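Local coordinates for DNA annealing helicase and endonuclease ZRANB3 (PDB 5MKW), which anneals DNA strands and cuts DNA to preserve genome stability at stalled or collapsed replication forks, the fragment here being its zinc-bearing HNH nuclease domain, at residues 55-58 against 59-63; 26-29 against 30-33; 106-109 against 110-113. All coordinates share one frame; numbering follows the deposited sequence.

Interaction 1 (55-58 against 59-63)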
loop_
_atom_site.group_PDB
_atom_site.type_symbol
_atom_site.label_atom_id
_atom_site.label_comp_id
_atom_site.label_asym_id
_atom_site.label_seq_id
_atom_site.Cartn_x
_atom_site.Cartn_y
_atom_site.Cartn_z
ATOM N N PRO A 55 -9.460 4.152 -4.364
ATOM C CA PRO A 55 -10.335 5.334 -4.436
ATOM C C PRO A 55 -10.117 6.196 -5.670
ATOM O O PRO A 55 -8.980 6.363 -6.135
ATOM C CB PRO A 55 -9.970 6.141 -3.158
ATOM C CG PRO A 55 -9.240 5.208 -2.265
ATOM C CD PRO A 55 -8.569 4.201 -3.197
ATOM N N LEU A 56 -11.222 6.704 -6.213
ATOM C CA LEU A 56 -11.223 7.599 -7.345
ATOM C C LEU A 56 -10.254 8.752 -7.154
ATOM O O LEU A 56 -9.582 9.150 -8.075
ATOM C CB LEU A 56 -12.624 8.131 -7.585
ATOM C CG LEU A 56 -12.752 9.180 -8.674
ATOM C CD1 LEU A 56 -12.295 8.646 -10.032
ATOM C CD2 LEU A 56 -14.196 9.640 -8.786
ATOM N N GLU A 57 -10.189 9.279 -5.943
ATOM C CA GLU A 57 -9.297 10.382 -5.635
ATOM C C GLU A 57 -7.831 9.972 -5.917
ATOM O O GLU A 57 -7.044 10.702 -6.519
ATOM C CB GLU A 57 -9.484 10.735 -4.140
ATOM C CG GLU A 57 -8.529 11.789 -3.582
ATOM C CD GLU A 57 -8.804 13.186 -4.161
ATOM O OE1 GLU A 57 -9.977 13.480 -4.514
ATOM O OE2 GLU A 57 -7.858 14.008 -4.249
ATOM N N GLN A 58 -7.490 8.765 -5.531
ATOM C CA GLN A 58 -6.109 8.316 -5.681
ATOM C C GLN A 58 -5.828 8.028 -7.134
ATOM O O GLN A 58 -4.781 8.403 -7.670
ATOM C CB GLN A 58 -5.836 7.104 -4.794
ATOM C CG GLN A 58 -4.395 6.669 -4.884
ATOM C CD GLN A 58 -4.002 5.712 -3.771
ATOM O OE1 GLN A 58 -4.614 5.720 -2.716
ATOM N NE2 GLN A 58 -3.025 4.855 -4.021
ATOM N N LEU A 59 -6.778 7.363 -7.788
ATOM C CA LEU A 59 -6.668 7.083 -9.213
ATOM C C LEU A 59 -6.521 8.370 -10.037
ATOM O O LEU A 59 -5.704 8.433 -10.972
ATOM C CB LEU A 59 -7.876 6.262 -9.711
ATOM C CG LEU A 59 -7.954 4.863 -9.111
ATOM C CD1 LEU A 59 -9.268 4.188 -9.495
ATOM C CD2 LEU A 59 -6.750 4.013 -9.538
ATOM N N ASN A 60 -7.250 9.430 -9.676
ATOM C CA ASN A 60 -7.073 10.698 -10.383
ATOM C C ASN A 60 -5.614 11.218 -10.180
ATOM O O ASN A 60 -4.990 11.756 -11.094
ATOM C CB ASN A 60 -8.055 11.753 -9.885
ATOM C CG ASN A 60 -9.466 11.520 -10.350
ATOM O OD1 ASN A 60 -9.698 10.808 -11.334
ATOM N ND2 ASN A 60 -10.412 12.161 -9.676
ATOM N N GLU A 61 -5.059 11.049 -8.995
ATOM C CA GLU A 61 -3.654 11.491 -8.780
ATOM C C GLU A 61 -2.671 10.661 -9.583
ATOM O O GLU A 61 -1.636 11.160 -10.058
ATOM C CB GLU A 61 -3.250 11.352 -7.339
ATOM C CG GLU A 61 -3.865 12.376 -6.411
ATOM C CD GLU A 61 -3.514 12.048 -4.982
ATOM O OE1 GLU A 61 -2.499 11.322 -4.747
ATOM O OE2 GLU A 61 -4.291 12.450 -4.087
ATOM N N MET A 62 -2.964 9.376 -9.642
ATOM C CA MET A 62 -2.144 8.439 -10.422
ATOM C C MET A 62 -2.162 8.696 -11.933
ATOM O O MET A 62 -1.211 8.387 -12.611
ATOM C CB MET A 62 -2.581 7.007 -10.108
ATOM C CG MET A 62 -2.212 6.600 -8.666
ATOM S SD MET A 62 -3.153 5.205 -8.022
ATOM C CE MET A 62 -2.257 3.758 -8.546
ATOM N N ILE A 63 -3.277 9.201 -12.464
ATOM C CA ILE A 63 -3.339 9.564 -13.881
ATOM C C ILE A 63 -2.476 10.797 -14.156
ATOM O O ILE A 63 -1.799 10.897 -15.175
ATOM C CB ILE A 63 -4.819 9.812 -14.281
ATOM C CG1 ILE A 63 -5.599 8.503 -14.285
ATOM C CG2 ILE A 63 -4.918 10.527 -15.607
ATOM C CD1 ILE A 63 -7.105 8.676 -14.155
HETATM O O HOH W 1 -9.506 14.128 -7.598
#
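Gln58 and Met62, one turn apart in helix 56-64, meet through carbon and sulfur: Gln58 CG lies 3.7 Å from Met62 SD, and the two chains run obliquely to each other. A second pair sits on another flank, where Leu56 CD1 approaches Asn60 OD1 at 3.6 Å, a methyl against an amide oxygen. The Asn60 amide is steadied from its nitrogen end by water 1, which accepts from Asn60 ND2 at 3.0 Å and donates to Glu57 OE1 at 3.2 Å, tying i to i+3. Glu57 bends at chi2 (69°), which brings its OE2 within 3.9 Å of Glu61 OE2, the carboxylate planes 76° apart. Beneath these groups Met62 N donates to Gln58 O at 2.9 Å, and Leu59 N donates to Pro55 O at the N-cap, also at 2.9 Å, the first full helical turn. Farther out, Glu61 OE1 is hydrogen-bonded to His70 NE2, while Met62 packs on Leu46 and Leu59 on Tyr47, both of helix 39-47. Two like charges so close would tend to repel; the bond from His70 to Glu61, and the water on Glu57, probably offset part of that cost.

Interaction 2 (26-29 against 30-33)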
loop_
_atom_site.group_PDB
_atom_site.type_symbol
_atom_site.label_atom_id
_atom_site.label_comp_id
_atom_site.label_asym_id
_atom_site.label_seq_id
_atom_site.Cartn_x
_atom_site.Cartn_y
_atom_site.Cartn_z
ATOM N N ASN A 26 2.889 -7.504 -8.652
ATOM C CA ASN A 26 4.150 -6.769 -8.733
ATOM C C ASN A 26 3.869 -5.279 -8.889
ATOM O O ASN A 26 3.656 -4.773 -10.001
ATOM C CB ASN A 26 5.058 -7.266 -9.871
ATOM C CG ASN A 26 6.431 -6.627 -9.795
ATOM O OD1 ASN A 26 6.616 -5.508 -9.295
ATOM N ND2 ASN A 26 7.410 -7.368 -10.197
ATOM N N ALA A 27 3.740 -4.620 -7.748
ATOM C CA ALA A 27 3.217 -3.278 -7.717
ATOM C C ALA A 27 4.239 -2.310 -8.289
ATOM O O ALA A 27 3.875 -1.328 -8.950
ATOM C CB ALA A 27 2.833 -2.909 -6.304
ATOM N N GLN A 28 5.517 -2.606 -8.098
ATOM C CA GLN A 28 6.553 -1.771 -8.668
ATOM C C GLN A 28 6.586 -1.790 -10.199
ATOM O O GLN A 28 6.843 -0.775 -10.831
ATOM C CB GLN A 28 7.916 -2.124 -8.120
ATOM C CG GLN A 28 9.090 -1.316 -8.709
ATOM C CD GLN A 28 9.139 0.107 -8.156
ATOM O OE1 GLN A 28 8.396 0.480 -7.200
ATOM N NE2 GLN A 28 9.991 0.912 -8.732
ATOM N N GLU A 29 6.362 -2.952 -10.782
ATOM C CA GLU A 29 6.332 -3.082 -12.240
ATOM C C GLU A 29 5.175 -2.275 -12.836
ATOM O O GLU A 29 5.346 -1.594 -13.844
ATOM C CB GLU A 29 6.151 -4.548 -12.603
ATOM C CG GLU A 29 5.664 -4.810 -14.027
ATOM C CD GLU A 29 5.541 -6.314 -14.333
ATOM O OE1 GLU A 29 4.575 -6.969 -13.837
ATOM O OE2 GLU A 29 6.433 -6.849 -15.041
ATOM N N LEU A 30 4.013 -2.310 -12.176
ATOM C CA LEU A 30 2.893 -1.443 -12.614
ATOM C C LEU A 30 3.215 0.078 -12.486
ATOM O O LEU A 30 2.888 0.879 -13.377
ATOM C CB LEU A 30 1.618 -1.774 -11.837
ATOM C CG LEU A 30 0.341 -1.089 -12.408
ATOM C CD1 LEU A 30 0.057 -1.602 -13.841
ATOM C CD2 LEU A 30 -0.841 -1.327 -11.474
ATOM N N PHE A 31 3.806 0.474 -11.379
ATOM C CA PHE A 31 4.277 1.866 -11.194
ATOM C C PHE A 31 5.125 2.310 -12.394
ATOM O O PHE A 31 4.905 3.380 -12.960
ATOM C CB PHE A 31 5.127 2.017 -9.897
ATOM C CG PHE A 31 5.920 3.300 -9.862
ATOM C CD1 PHE A 31 5.262 4.547 -9.859
ATOM C CD2 PHE A 31 7.302 3.292 -10.006
ATOM C CE1 PHE A 31 5.966 5.743 -9.998
ATOM C CE2 PHE A 31 8.009 4.481 -10.136
ATOM C CZ PHE A 31 7.330 5.713 -10.135
ATOM N N LEU A 32 6.114 1.498 -12.762
ATOM C CA LEU A 32 7.040 1.919 -13.825
ATOM C C LEU A 32 6.308 2.039 -15.150
ATOM O O LEU A 32 6.582 2.941 -15.922
ATOM C CB LEU A 32 8.201 0.946 -13.983
ATOM C CG LEU A 32 9.124 0.828 -12.793
ATOM C CD1 LEU A 32 9.990 -0.415 -12.928
ATOM C CD2 LEU A 32 9.975 2.085 -12.702
ATOM N N ARG A 33 5.406 1.100 -15.415
ATOM C CA ARG A 33 4.613 1.125 -16.638
ATOM C C ARG A 33 3.733 2.389 -16.710
ATOM O O ARG A 33 3.708 3.099 -17.743
ATOM C CB ARG A 33 3.789 -0.156 -16.732
ATOM C CG ARG A 33 2.769 -0.176 -17.871
ATOM C CD ARG A 33 3.292 -0.735 -19.187
ATOM N NE ARG A 33 2.182 -0.930 -20.120
ATOM C CZ ARG A 33 1.875 -0.104 -21.111
ATOM N NH1 ARG A 33 2.605 0.968 -21.352
ATOM N NH2 ARG A 33 0.840 -0.378 -21.881
#
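Gln28 reaches over the first turn of helix 27-36 toward Phe31 and Leu32, and its chain can be followed outward. At CB, chi1 of 178° sets CG opposite the backbone N, on the carbonyl side. The bend at chi2 (75°) then swings the amide round toward the C-terminal direction of the helix. CD comes within 4.1 Å of Phe31 CD2, beside a ring that points the same way as the glutamine. NE2 goes closest, 3.8 Å from Phe31 CD2, with amide and ring planes turned 45° from each other, and it also approaches Leu32 CD2. OE1, the other amide branch, borders Phe31 CD2 as well and accepts a hydrogen bond from Trp72 NE1, which helps to fix the rotation of the amide. The residue's backbone is used too: Gln28 O receives Leu32 N at 3.1 Å, and Leu32 CG lies 3.4 Å from the same oxygen.

The start of the helix is capped. Asn26, at the N-cap position, accepts from Glu29 N through OD1 at 3.0 Å, the donor standing above the carbonyl plane of the side chain instead of on a lone pair. The first main-chain link, Leu30 N to Asn26 O, is weak at 3.3 Å, whereas Phe31 N to Ala27 O is shorter at 3.0 Å.

Around these turns, Ala27 and Leu30 lean on Trp50, Leu30 also on Thr51, and Phe31 on Glu68. Backbone bonds from Ala27 and Gln28 to Gly18 join the helix start to the segment just before zinc ligand Cys20, while Gln28 links it to strand 72-76 through Trp72.

Interaction 3 (106-109 against 110-113)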
loop_
_atom_site.group_PDB
_atom_site.type_symbol
_atom_site.label_atom_id
_atom_site.label_comp_id
_atom_site.label_asym_id
_atom_site.label_seq_id
_atom_site.Cartn_x
_atom_site.Cartn_y
_atom_site.Cartn_z
ATOM N N ARG A 106 -9.810 -2.116 8.054
ATOM C CA ARG A 106 -10.063 -3.117 9.094
ATOM C C ARG A 106 -9.574 -2.653 10.477
ATOM O O ARG A 106 -10.292 -2.768 11.481
ATOM C CB ARG A 106 -9.398 -4.443 8.759
ATOM C CG ARG A 106 -9.840 -5.542 9.704
ATOM C CD ARG A 106 -9.366 -6.909 9.284
ATOM N NE ARG A 106 -8.011 -6.897 8.751
ATOM C CZ ARG A 106 -6.913 -6.732 9.481
ATOM N NH1 ARG A 106 -6.987 -6.422 10.770
ATOM N NH2 ARG A 106 -5.725 -6.818 8.907
ATOM N N GLN A 107 -8.390 -2.061 10.521
ATOM C CA GLN A 107 -7.842 -1.614 11.780
ATOM C C GLN A 107 -8.625 -0.468 12.401
ATOM O O GLN A 107 -8.665 -0.356 13.624
ATOM C CB GLN A 107 -6.387 -1.236 11.617
ATOM C CG GLN A 107 -5.556 -2.437 11.253
ATOM C CD GLN A 107 -4.114 -2.115 10.933
ATOM O OE1 GLN A 107 -3.734 -0.979 10.658
ATOM N NE2 GLN A 107 -3.300 -3.108 11.022
ATOM N N ALA A 108 -9.213 0.399 11.557
ATOM C CA ALA A 108 -10.135 1.457 12.030
ATOM C C ALA A 108 -11.429 0.912 12.641
ATOM O O ALA A 108 -11.863 1.391 13.671
ATOM C CB ALA A 108 -10.458 2.424 10.901
ATOM N N LYS A 109 -11.960 -0.163 12.083
ATOM C CA LYS A 109 -13.073 -0.863 12.714
ATOM C C LYS A 109 -12.641 -1.492 14.025
ATOM O O LYS A 109 -13.361 -1.407 15.009
ATOM C CB LYS A 109 -13.665 -1.930 11.794
ATOM C CG LYS A 109 -14.200 -1.367 10.491
ATOM C CD LYS A 109 -14.841 0.009 10.681
ATOM C CE LYS A 109 -15.651 0.429 9.471
ATOM N NZ LYS A 109 -16.753 -0.528 9.193
ATOM N N GLU A 110 -11.463 -2.112 14.042
ATOM C CA GLU A 110 -10.939 -2.716 15.260
ATOM C C GLU A 110 -10.790 -1.685 16.360
ATOM O O GLU A 110 -11.147 -1.967 17.495
ATOM C CB GLU A 110 -9.612 -3.399 15.014
ATOM C CG GLU A 110 -9.758 -4.639 14.164
ATOM C CD GLU A 110 -8.447 -5.179 13.631
ATOM O OE1 GLU A 110 -7.369 -4.603 13.898
ATOM O OE2 GLU A 110 -8.513 -6.185 12.895
ATOM N N ARG A 111 -10.267 -0.508 16.026
ATOM C CA ARG A 111 -10.203 0.594 16.987
ATOM C C ARG A 111 -11.600 1.010 17.524
ATOM O O ARG A 111 -11.785 1.223 18.736
ATOM C CB ARG A 111 -9.426 1.774 16.400
ATOM C CG ARG A 111 -7.925 1.525 16.472
ATOM C CD ARG A 111 -7.053 2.717 16.045
ATOM N NE ARG A 111 -7.577 3.381 14.841
ATOM C CZ ARG A 111 -7.196 3.128 13.580
ATOM N NH1 ARG A 111 -6.220 2.273 13.293
ATOM N NH2 ARG A 111 -7.796 3.766 12.593
ATOM N N SER A 112 -12.586 1.059 16.627
ATOM C CA SER A 112 -14.008 1.115 17.006
ATOM C C SER A 112 -14.427 0.040 17.993
ATOM O O SER A 112 -14.994 0.341 19.021
ATOM C CB SER A 112 -14.887 0.950 15.763
ATOM O OG SER A 112 -15.279 2.207 15.282
ATOM N N GLN A 113 -14.227 -1.226 17.633
ATOM C CA GLN A 113 -14.548 -2.344 18.545
ATOM C C GLN A 113 -13.870 -2.203 19.928
ATOM O O GLN A 113 -14.491 -2.474 20.967
ATOM C CB GLN A 113 -14.218 -3.704 17.915
ATOM C CG GLN A 113 -14.440 -4.936 18.822
ATOM C CD GLN A 113 -15.906 -5.379 18.968
ATOM O OE1 GLN A 113 -16.842 -4.584 18.824
ATOM N NE2 GLN A 113 -16.097 -6.633 19.376
HETATM O O HOH W 2 -4.400 -4.992 12.882
#
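A salt bridge between residues four apart, Arg106 and Glu110, marks this surface contact on the long C-terminal helix 97-118. Arg106 NH1 donates to Glu110 OE2 at 2.6 Å with a bent N-H...O angle of 137°. The oxygen lies near the guanidinium plane, but is met on its syn side 32° out of the carboxylate plane. Arg106 curls back through a bend at chi3 (39°), and the aliphatic CG also lies 3.5 Å from Glu110 OE2. The other carboxylate oxygen, Glu110 OE1, accepts from Gly82 N and from water 2 at 3.2 Å; that water in turn accepts from Gln107 NE2 at 2.9 Å. Both oxygens of the one carboxylate are therefore gripped.

Two antiparallel strands, 72-76 and 92-96, followed by this helix form the beta-beta-alpha-metal (His-Me finger) unit of HNH nucleases, and residues 106-113 belong to the region assigned endonuclease activity. Arg111 lies along the helix surface: one face of its guanidinium lies over Ala108 CA and Gln107 O, and NH2 stands 3.4 Å from Ala108 CB. Arg111 NH1 is hydrogen-bonded to Gly82 O, so Glu110 and Arg111 bind the backbone N and O, respectively, of the same loop glycine. Gln107 packs on Pro79, Glu110 and Gln113 on Tyr81. Under the side chains, Gln113 N donates to Lys109 O at 2.8 Å.

The three contacts are short two-turn pieces of three different helices, in the chain order interaction 2, interaction 1, interaction 3, and none touches another. Interactions 1 and 2 are closest, with centres 16 Å apart and nearest atoms about 6 Å; interactions 2 and 3 lie on opposite sides of the chain's centre, 30 Å between centres. The zinc ion held by Cys20, Cys23, Cys96 and Cys99 gives a common reference: it is about 7 Å from the side chain of Ala27, and about 12 Å from those of Gln58 and Arg106. The start of helix 27-36 thus lies beside the metal site, and helix 97-118, which carries interaction 3, contains the zinc ligand Cys99 and touches Pro55 and Gln58 of interaction 1.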